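Local structure of dihydropteroate synthase (Xanthomonas albilineans, 6Q62) at residues A[78-81]-A[82-86]; A[131-134]-A[135-139]. The protein probably catalyses the condensation of para-aminobenzoate with 6-hydroxymethyl-7,8-dihydropterin diphosphate to give 7,8-dihydropteroate, a folate precursor, with magnesium as cofactor. One frame throughout, in Å; residues are numbered along the deposited sequence.

Contact 1. Residues A[78-81]-A[82-86]; sequences EELR and RVIPV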
ATOM      1  N   GLU A  78     -12.947  27.949  22.345  1.00 10.54           N
ATOM      2  CA  GLU A  78     -12.503  26.577  22.622  1.00 11.29           C
ATOM      3  C   GLU A  78     -11.510  26.093  21.528  1.00 13.87           C
ATOM      4  O   GLU A  78     -10.525  25.429  21.843  1.00 13.27           O
ATOM      5  CB  GLU A  78     -13.713  25.624  22.717  1.00 13.08           C
ATOM      6  CG  GLU A  78     -13.360  24.178  23.071  1.00 18.75           C
ATOM      7  CD  GLU A  78     -12.506  23.939  24.308  1.00 30.87           C
ATOM      8  OE1 GLU A  78     -12.610  24.727  25.278  1.00 22.47           O
ATOM      9  OE2 GLU A  78     -11.730  22.954  24.305  1.00 21.10           O
ATOM     10  N   GLU A  79     -11.779  26.418  20.250  1.00 11.63           N
ATOM     11  CA  GLU A  79     -10.900  26.022  19.151  1.00 10.39           C
ATOM     12  C   GLU A  79      -9.515  26.674  19.357  1.00 12.17           C
ATOM     13  O   GLU A  79      -8.499  25.983  19.204  1.00 11.07           O
ATOM     14  CB  GLU A  79     -11.510  26.450  17.813  1.00 10.78           C
ATOM     15  CG  GLU A  79     -10.764  25.877  16.616  1.00 10.05           C
ATOM     16  CD  GLU A  79     -11.395  26.237  15.288  1.00 20.50           C
ATOM     17  OE1 GLU A  79     -12.408  26.970  15.308  1.00 15.80           O
ATOM     18  OE2 GLU A  79     -10.868  25.814  14.229  1.00 17.86           O
ATOM     19  N   LEU A  80      -9.479  27.965  19.790  1.00 11.06           N
ATOM     20  CA  LEU A  80      -8.199  28.638  20.056  1.00 10.42           C
ATOM     21  C   LEU A  80      -7.467  27.994  21.215  1.00 13.85           C
ATOM     22  O   LEU A  80      -6.249  27.805  21.158  1.00 13.55           O
ATOM     23  CB  LEU A  80      -8.433  30.135  20.355  1.00 10.28           C
ATOM     24  CG  LEU A  80      -8.890  30.986  19.171  1.00 15.41           C
ATOM     25  CD1 LEU A  80      -9.390  32.376  19.665  1.00 15.61           C
ATOM     26  CD2 LEU A  80      -7.747  31.146  18.153  1.00 14.64           C
ATOM     27  N   ARG A  81      -8.210  27.648  22.284  1.00 12.16           N
ATOM     28  CA  ARG A  81      -7.661  26.999  23.493  1.00 12.92           C
ATOM     29  C   ARG A  81      -6.987  25.668  23.126  1.00 16.77           C
ATOM     30  O   ARG A  81      -6.020  25.273  23.756  1.00 17.09           O
ATOM     31  CB  ARG A  81      -8.815  26.765  24.491  1.00 12.99           C
ATOM     32  CG  ARG A  81      -8.474  26.409  25.914  1.00 29.14           C
ATOM     33  CD  ARG A  81      -9.771  26.461  26.717  1.00 25.72           C
ATOM     34  NE  ARG A  81     -10.141  27.854  26.936  1.00 25.93           N
ATOM     35  CZ  ARG A  81     -11.321  28.406  26.676  1.00 46.15           C
ATOM     36  NH1 ARG A  81     -12.334  27.664  26.239  1.00 35.51           N
ATOM     37  NH2 ARG A  81     -11.518  29.688  26.918  1.00 34.14           N
ATOM     38  N   ARG A  82      -7.498  24.993  22.099  1.00 12.33           N
ATOM     39  CA  ARG A  82      -6.919  23.740  21.633  1.00 11.28           C
ATOM     40  C   ARG A  82      -5.728  23.938  20.720  1.00 12.94           C
ATOM     41  O   ARG A  82      -4.680  23.378  20.988  1.00 13.21           O
ATOM     42  CB  ARG A  82      -7.974  22.928  20.888  1.00  9.79           C
ATOM     43  CG  ARG A  82      -9.086  22.447  21.810  1.00  9.55           C
ATOM     44  CD  ARG A  82     -10.252  21.933  21.002  1.00 13.28           C
ATOM     45  NE  ARG A  82     -11.322  21.486  21.900  1.00 14.51           N
ATOM     46  CZ  ARG A  82     -12.391  20.800  21.508  1.00 26.66           C
ATOM     47  NH1 ARG A  82     -12.524  20.431  20.239  1.00 20.39           N
ATOM     48  NH2 ARG A  82     -13.314  20.440  22.387  1.00 24.05           N
ATOM     49  N   VAL A  83      -5.893  24.693  19.605  1.00 10.23           N
ATOM     50  CA  VAL A  83      -4.854  24.724  18.574  1.00  9.36           C
ATOM     51  C   VAL A  83      -3.691  25.650  18.904  1.00 12.34           C
ATOM     52  O   VAL A  83      -2.569  25.311  18.536  1.00 11.25           O
ATOM     53  CB  VAL A  83      -5.388  24.969  17.130  1.00 14.15           C
ATOM     54  CG1 VAL A  83      -6.440  23.928  16.760  1.00 14.39           C
ATOM     55  CG2 VAL A  83      -5.952  26.387  16.918  1.00 14.30           C
ATOM     56  N   ILE A  84      -3.921  26.808  19.555  1.00  8.20           N
ATOM     57  CA  ILE A  84      -2.786  27.746  19.741  1.00  9.12           C
ATOM     58  C   ILE A  84      -1.660  27.173  20.599  1.00 12.32           C
ATOM     59  O   ILE A  84      -0.504  27.250  20.168  1.00 13.97           O
ATOM     60  CB  ILE A  84      -3.261  29.145  20.239  1.00 12.07           C
ATOM     61  CG1 ILE A  84      -4.299  29.758  19.266  1.00 13.02           C
ATOM     62  CG2 ILE A  84      -2.052  30.095  20.530  1.00 14.24           C
ATOM     63  CD1 ILE A  84      -3.816  29.889  17.794  1.00 16.37           C
ATOM     64  N   PRO A  85      -1.913  26.571  21.787  1.00 11.81           N
ATOM     65  CA  PRO A  85      -0.780  26.044  22.576  1.00 11.92           C
ATOM     66  C   PRO A  85      -0.052  24.914  21.826  1.00 13.20           C
ATOM     67  O   PRO A  85       1.164  24.780  21.943  1.00 13.70           O
ATOM     68  CB  PRO A  85      -1.434  25.560  23.869  1.00 13.23           C
ATOM     69  CG  PRO A  85      -2.775  26.175  23.899  1.00 17.82           C
ATOM     70  CD  PRO A  85      -3.195  26.379  22.493  1.00 13.75           C
ATOM     71  N   VAL A  86      -0.790  24.119  21.024  1.00  9.84           N
ATOM     72  CA  VAL A  86      -0.185  23.031  20.235  1.00  8.86           C
ATOM     73  C   VAL A  86       0.737  23.590  19.147  1.00 12.05           C
ATOM     74  O   VAL A  86       1.869  23.125  19.008  1.00 13.26           O
ATOM     75  CB  VAL A  86      -1.262  22.079  19.659  1.00 11.67           C
ATOM     76  CG1 VAL A  86      -0.654  21.021  18.717  1.00 12.37           C
ATOM     77  CG2 VAL A  86      -2.000  21.404  20.810  1.00 11.08           C
TER

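Contact 2. Residues A[131-134]-A[135-139]; sequences LDAV and ADLRV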
ATOM      1  N   LEU A 131     -11.220  35.200   3.189  1.00 11.60           N
ATOM      2  CA  LEU A 131     -10.464  35.687   2.012  1.00 12.45           C
ATOM      3  C   LEU A 131      -9.537  36.818   2.431  1.00 15.58           C
ATOM      4  O   LEU A 131      -8.359  36.761   2.140  1.00 12.69           O
ATOM      5  CB  LEU A 131     -11.384  36.131   0.873  1.00 12.82           C
ATOM      6  CG  LEU A 131     -12.184  35.039   0.133  1.00 17.26           C
ATOM      7  CD1 LEU A 131     -13.313  35.664  -0.710  1.00 16.93           C
ATOM      8  CD2 LEU A 131     -11.287  34.186  -0.770  1.00 16.79           C
ATOM      9  N   ASP A 132     -10.045  37.815   3.222  1.00 14.30           N
ATOM     10  CA  ASP A 132      -9.239  38.919   3.741  1.00 14.19           C
ATOM     11  C   ASP A 132      -8.106  38.399   4.642  1.00 15.38           C
ATOM     12  O   ASP A 132      -6.989  38.886   4.542  1.00 15.11           O
ATOM     13  CB  ASP A 132     -10.156  39.859   4.537  1.00 16.79           C
ATOM     14  CG  ASP A 132      -9.554  41.159   5.027  1.00 21.70           C
ATOM     15  OD1 ASP A 132      -9.146  41.963   4.186  1.00 22.71           O
ATOM     16  OD2 ASP A 132      -9.557  41.388   6.263  1.00 22.64           O
ATOM     17  N   ALA A 133      -8.390  37.430   5.542  1.00 12.85           N
ATOM     18  CA  ALA A 133      -7.329  36.896   6.406  1.00 12.30           C
ATOM     19  C   ALA A 133      -6.205  36.227   5.581  1.00 13.23           C
ATOM     20  O   ALA A 133      -5.020  36.543   5.741  1.00 13.51           O
ATOM     21  CB  ALA A 133      -7.912  35.915   7.433  1.00 12.80           C
ATOM     22  N   VAL A 134      -6.557  35.337   4.680  1.00 10.84           N
ATOM     23  CA  VAL A 134      -5.511  34.650   3.914  1.00 11.10           C
ATOM     24  C   VAL A 134      -4.743  35.646   3.018  1.00 14.83           C
ATOM     25  O   VAL A 134      -3.503  35.558   2.978  1.00 13.40           O
ATOM     26  CB  VAL A 134      -6.049  33.409   3.169  1.00 14.94           C
ATOM     27  CG1 VAL A 134      -4.987  32.781   2.303  1.00 14.73           C
ATOM     28  CG2 VAL A 134      -6.571  32.390   4.175  1.00 15.18           C
ATOM     29  N   ALA A 135      -5.449  36.651   2.408  1.00 12.24           N
ATOM     30  CA  ALA A 135      -4.772  37.656   1.580  1.00 11.44           C
ATOM     31  C   ALA A 135      -3.748  38.431   2.436  1.00 15.28           C
ATOM     32  O   ALA A 135      -2.625  38.622   1.994  1.00 16.07           O
ATOM     33  CB  ALA A 135      -5.783  38.594   0.952  1.00 12.33           C
ATOM     34  N   ASP A 136      -4.113  38.786   3.703  1.00 11.60           N
ATOM     35  CA  ASP A 136      -3.228  39.494   4.633  1.00 13.20           C
ATOM     36  C   ASP A 136      -2.100  38.645   5.156  1.00 16.83           C
ATOM     37  O   ASP A 136      -0.994  39.140   5.403  1.00 15.33           O
ATOM     38  CB  ASP A 136      -4.033  39.955   5.867  1.00 16.17           C
ATOM     39  CG  ASP A 136      -4.912  41.178   5.703  1.00 27.51           C
ATOM     40  OD1 ASP A 136      -4.867  41.797   4.625  1.00 24.48           O
ATOM     41  OD2 ASP A 136      -5.652  41.513   6.669  1.00 31.71           O
ATOM     42  N   LEU A 137      -2.402  37.368   5.457  1.00 14.37           N
ATOM     43  CA  LEU A 137      -1.419  36.500   6.090  1.00 14.09           C
ATOM     44  C   LEU A 137      -0.296  36.011   5.181  1.00 15.82           C
ATOM     45  O   LEU A 137       0.765  35.665   5.694  1.00 17.19           O
ATOM     46  CB  LEU A 137      -2.120  35.314   6.771  1.00 13.48           C
ATOM     47  CG  LEU A 137      -3.012  35.720   7.970  1.00 15.50           C
ATOM     48  CD1 LEU A 137      -3.979  34.602   8.342  1.00 14.83           C
ATOM     49  CD2 LEU A 137      -2.170  36.186   9.174  1.00 15.72           C
ATOM     50  N   ARG A 138      -0.512  35.977   3.867  1.00 12.42           N
ATOM     51  CA  ARG A 138       0.497  35.573   2.876  1.00 13.37           C
ATOM     52  C   ARG A 138       1.080  34.178   3.146  1.00 17.36           C
ATOM     53  O   ARG A 138       2.295  33.971   3.118  1.00 18.80           O
ATOM     54  CB  ARG A 138       1.603  36.650   2.734  1.00 17.94           C
ATOM     55  CG  ARG A 138       1.048  38.017   2.318  1.00 26.73           C
ATOM     56  CD  ARG A 138       2.166  38.914   1.826  1.00 48.35           C
ATOM     57  NE  ARG A 138       1.795  40.328   1.839  1.00 70.77           N
ATOM     58  CZ  ARG A 138       1.127  40.942   0.866  1.00 93.13           C
ATOM     59  NH1 ARG A 138       0.721  40.264  -0.203  1.00 81.31           N
ATOM     60  NH2 ARG A 138       0.844  42.234   0.964  1.00 84.47           N
ATOM     61  N   VAL A 139       0.199  33.233   3.477  1.00 11.86           N
ATOM     62  CA  VAL A 139       0.590  31.846   3.688  1.00  9.94           C
ATOM     63  C   VAL A 139      -0.156  30.977   2.668  1.00 11.34           C
ATOM     64  O   VAL A 139      -1.260  31.354   2.236  1.00 10.97           O
ATOM     65  CB  VAL A 139       0.292  31.329   5.158  1.00 12.91           C
ATOM     66  CG1 VAL A 139       1.177  32.011   6.203  1.00 12.31           C
ATOM     67  CG2 VAL A 139      -1.183  31.471   5.519  1.00 12.59           C
TER
HETATM   68  O   HOH W   1      -7.264  41.608   2.230  1.00 41.77           O
HETATM   69  O   HOH W   2      -1.921  33.976   1.133  1.00 12.36           O

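Contact 1. Residues A[78-81]-A[82-86]
E78 and R82, one turn apart on helix 76-93 of the TIM-barrel fold, form an i to i+4 salt bridge. The E78 carboxylate is shared between two arginines, one per oxygen. OE2 of E78 takes the N-H of NE of R82 at 2.8 Å through its anti lone pair, with the carboxylate and guanidinium planes 78° apart. OE1 of E78 accepts NH1 of R81 at 3.1 Å, the oxygen lying in the plane of that guanidinium and at its edge. E78 reaches both because CG sits anti to the backbone N (chi1 -177°) and the bend at chi2 (53°) folds the carboxylate back from CB toward the following turn. Two further donors have partners outside: NH2 of R81 makes a salt bridge to E77, and NH1 of R82 a hydrogen bond to the carbonyl of G64, so R82 ties the helix to the loop after strand 59-63. E79 turns away from this network; its two carboxylate oxygens are bound by K104 and T102.

Along the backbone, the N of V83 bonds to O of E79 at 2.9 Å and nearly straight, while the N of R82 bonds to O of E78 at 3.1 Å and has only a weak second bond to E79. The N of I84 bonds to O of L80 at 3.0 Å, the last such bond before P85. On another side of the helix, L80 and I84 lie alongside each other, pointing the same way, with CD2 of L80 against CG1 of I84 at 3.9 Å; both rest on A110 of helix 105-114. P85 kinks the helix, since its nitrogen carries no hydrogen to give to the preceding turn. The carbonyl of R81 meets the proline ring instead, with its O 3.3 Å from CD of P85.

Contact 2. Residues A[131-134]-A[135-139]
Helix 130-137 is the crossover of the beta-alpha-beta unit that joins strands 118-121 and 141-144, and this contact spans its last turns and its exit. D132 and D136, one turn apart, put their carboxylates together, OD2 of D132 being 3.9 Å from OD2 of D136, with the two planes 64° apart. R109 of helix 105-114 bridges them, its NH2 forming a salt bridge to OD2 of each. A water joins the other oxygens, donating to OD1 of D132 at 2.7 Å and more weakly to OD1 of D136. The aspartates come together by different torsions: CG of D132 is anti to the backbone N, whereas CG of D136 lies beside its own backbone N (chi1 -77°) and close to the carbonyl of D132.

CB of A133 touches CD1 of L137 at 4.2 Å, on the flank that faces helix 105-114, where L137 also meets V112. The helix ends at L137, and R138, with a positive phi (56°), turns the chain toward the next strand. Its N still bonds to O of V134 at 3.1 Å. That carbonyl has a second partner, a water 2.9 Å from O of V134 that also donates to O of V139, so the water links the final turn to V139.

Two carboxylates this close would be expected to repel each other; the shared arginine should offset part of that charge, making the aspartate pair an anchor between neighbouring helices.

In the fold
Contacts 1 and 2 lie on separate outer helices of the same barrel, their centres 20 Å apart and their nearest atoms about 11 Å apart, so they do not touch. Helix 105-114 lies between them and meets both: V107 and A110 pack against contact 1, while M108, R109 and V112 meet contact 2. Each contact is also set back from the 6-chloroguanine pocket, the side chain of E79 being about 11 Å from that ligand and that of V134 about 13 Å. The bound indole-2-carboxylic acid is no closer, about 12 Å from the side chain of R82, so neither contact lines a ligand pocket.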